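Transcriptional regulator, TetR family (PDB 3C2B) probably binds cis-regulatory DNA through an N-terminal helix-turn-helix and acts as a transcription factor of the TetR family. Local coordinates at the interface of chains A and B. Residues are numbered along the deposited sequence; one frame, centred on the assembly and turned at random. Chains: chain A/B, Transcriptional regulator, TetR family.

The interface of chains A and B. Residues chain A 113, 116-117, 120, 128, 131-132, 181; chain B 114, 178, 181-183.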
loop_
_atom_site.group_PDB
_atom_site.type_symbol
_atom_site.label_atom_id
_atom_site.label_comp_id
_atom_site.label_asym_id
_atom_site.label_seq_id
_atom_site.Cartn_x
_atom_site.Cartn_y
_atom_site.Cartn_z
ATOM N N ASN A 113 -4.062 5.051 9.940
ATOM C CA ASN A 113 -2.915 4.598 9.156
ATOM C C ASN A 113 -2.001 5.724 8.719
ATOM O O ASN A 113 -0.786 5.622 8.920
ATOM C CB ASN A 113 -3.353 3.717 7.974
ATOM C CG ASN A 113 -3.600 2.284 8.414
ATOM O OD1 ASN A 113 -2.656 1.546 8.631
ATOM N ND2 ASN A 113 -4.865 1.913 8.607
ATOM N N ALA A 116 -0.093 6.871 11.949
ATOM C CA ALA A 116 0.937 5.882 12.287
ATOM C C ALA A 116 2.094 5.825 11.300
ATOM O O ALA A 116 3.234 5.624 11.714
ATOM C CB ALA A 116 0.311 4.482 12.451
ATOM N N ILE A 117 1.802 6.029 10.011
ATOM C CA ILE A 117 2.842 6.133 8.986
ATOM C C ILE A 117 3.776 7.357 9.150
ATOM O O ILE A 117 5.013 7.227 9.080
ATOM C CB ILE A 117 2.247 5.984 7.520
ATOM C CG1 ILE A 117 1.847 4.519 7.273
ATOM C CG2 ILE A 117 3.240 6.536 6.465
ATOM C CD1 ILE A 117 0.869 4.206 6.052
ATOM N N ALA A 120 6.199 6.677 12.076
ATOM C CA ALA A 120 7.053 5.488 11.958
ATOM C C ALA A 120 8.536 5.761 11.712
ATOM O O ALA A 120 9.405 5.044 12.223
ATOM C CB ALA A 120 6.501 4.555 10.886
ATOM N N GLY A 128 3.046 2.267 14.928
ATOM C CA GLY A 128 3.027 1.390 13.753
ATOM C C GLY A 128 2.755 -0.067 14.103
ATOM O O GLY A 128 2.004 -0.748 13.396
ATOM N N LEU A 131 -0.998 -1.015 14.702
ATOM C CA LEU A 131 -1.774 -1.311 13.491
ATOM C C LEU A 131 -1.251 -2.595 12.858
ATOM O O LEU A 131 -2.030 -3.426 12.381
ATOM C CB LEU A 131 -1.717 -0.159 12.484
ATOM C CG LEU A 131 -2.545 1.120 12.686
ATOM C CD1 LEU A 131 -3.983 0.841 13.100
ATOM C CD2 LEU A 131 -1.867 1.977 13.704
ATOM N N LEU A 132 0.072 -2.753 12.885
ATOM C CA LEU A 132 0.722 -3.938 12.351
ATOM C C LEU A 132 0.262 -5.223 13.100
ATOM O O LEU A 132 -0.048 -6.251 12.474
ATOM C CB LEU A 132 2.252 -3.758 12.459
ATOM C CG LEU A 132 3.195 -3.857 11.254
ATOM C CD1 LEU A 132 2.521 -3.408 9.973
ATOM C CD2 LEU A 132 4.483 -3.061 11.535
ATOM N N LEU A 181 -4.312 6.287 0.840
ATOM C CA LEU A 181 -3.565 6.885 1.924
ATOM C C LEU A 181 -2.931 8.183 1.520
ATOM O O LEU A 181 -2.822 9.101 2.316
ATOM C CB LEU A 181 -2.496 5.909 2.419
ATOM C CG LEU A 181 -3.025 4.737 3.261
ATOM C CD1 LEU A 181 -1.883 3.752 3.592
ATOM C CD2 LEU A 181 -3.666 5.218 4.512
ATOM N N ARG B 114 6.115 8.394 3.336
ATOM C CA ARG B 114 5.796 8.737 4.730
ATOM C C ARG B 114 5.471 10.209 4.915
ATOM O O ARG B 114 4.536 10.554 5.633
ATOM C CB ARG B 114 6.937 8.341 5.690
ATOM C CG ARG B 114 6.932 6.838 6.019
ATOM C CD ARG B 114 8.244 6.405 6.638
ATOM N NE ARG B 114 8.224 5.003 7.067
ATOM C CZ ARG B 114 9.332 4.331 7.355
ATOM N NH1 ARG B 114 10.515 4.927 7.249
ATOM N NH2 ARG B 114 9.266 3.089 7.763
ATOM N N VAL B 178 2.702 -0.975 2.559
ATOM C CA VAL B 178 2.068 -0.412 3.751
ATOM C C VAL B 178 2.770 -0.853 5.034
ATOM O O VAL B 178 2.934 -0.051 5.968
ATOM C CB VAL B 178 0.540 -0.751 3.856
ATOM C CG1 VAL B 178 -0.043 -0.246 5.189
ATOM C CG2 VAL B 178 -0.247 -0.175 2.689
ATOM N N LEU B 181 5.972 0.985 5.304
ATOM C CA LEU B 181 5.598 2.384 5.612
ATOM C C LEU B 181 5.320 2.528 7.100
ATOM O O LEU B 181 5.610 3.552 7.695
ATOM C CB LEU B 181 4.351 2.790 4.808
ATOM C CG LEU B 181 4.484 3.611 3.511
ATOM C CD1 LEU B 181 5.910 4.008 3.093
ATOM C CD2 LEU B 181 3.600 3.134 2.351
ATOM N N LEU B 182 4.769 1.487 7.700
ATOM C CA LEU B 182 4.442 1.510 9.117
ATOM C C LEU B 182 5.600 1.092 10.014
ATOM O O LEU B 182 5.470 1.121 11.202
ATOM C CB LEU B 182 3.234 0.614 9.401
ATOM C CG LEU B 182 1.830 1.056 8.972
ATOM C CD1 LEU B 182 0.897 -0.146 8.841
ATOM C CD2 LEU B 182 1.275 2.085 9.985
ATOM N N GLY B 183 6.709 0.650 9.447
ATOM C CA GLY B 183 7.926 0.458 10.225
ATOM C C GLY B 183 8.446 -0.944 10.261
ATOM O O GLY B 183 9.465 -1.212 10.908
#
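With CG anti to its carbonyl carbon and beside the backbone N (chi1 -73°), B:Leu182 sends its isobutyl tip from the loop after helix 176-181 into a groove between helices 107-120 and 127-134 of chain A. Its CD2 packs on helix 107-120, meeting CB of A:Ala116 at 3.6 Å and touching CG1 of A:Ile117, whose side chain crosses it at about a right angle. Its CD1 sits between the helices, 3.8 Å from CD1 of A:Leu132, whose side chain runs past in the opposite direction, and 3.9 Å from the amide oxygen OD1 of A:Asn113. A:Ile117 is wedged between several groups of chain B: its CG1 also touches CB of B:Leu181, the side chains crossing obliquely, whereas CG2, anti to the backbone N, packs 3.7 Å from B:Arg114 CG. The arginine stem is extended from CG to NE, and NE donates a nearly straight 3.1 Å hydrogen bond to B:Leu181 O, tying the helix end to helix 107-119. The oxygen lies near the guanidinium plane, but NE stands 34° above the carbonyl plane, not on a lone pair. Contacts across this patch are apolar, with no N or O within bonding reach of the other chain; the two-fold pair probably represents the dimer typical of TetR regulators. Backbone oxygens of chain B also pack against carbon: CA of A:Gly128 approaches B:Leu182 O at 3.5 Å, and the methyl CB of A:Ala120 lies 3.5 Å from B:Leu181 O.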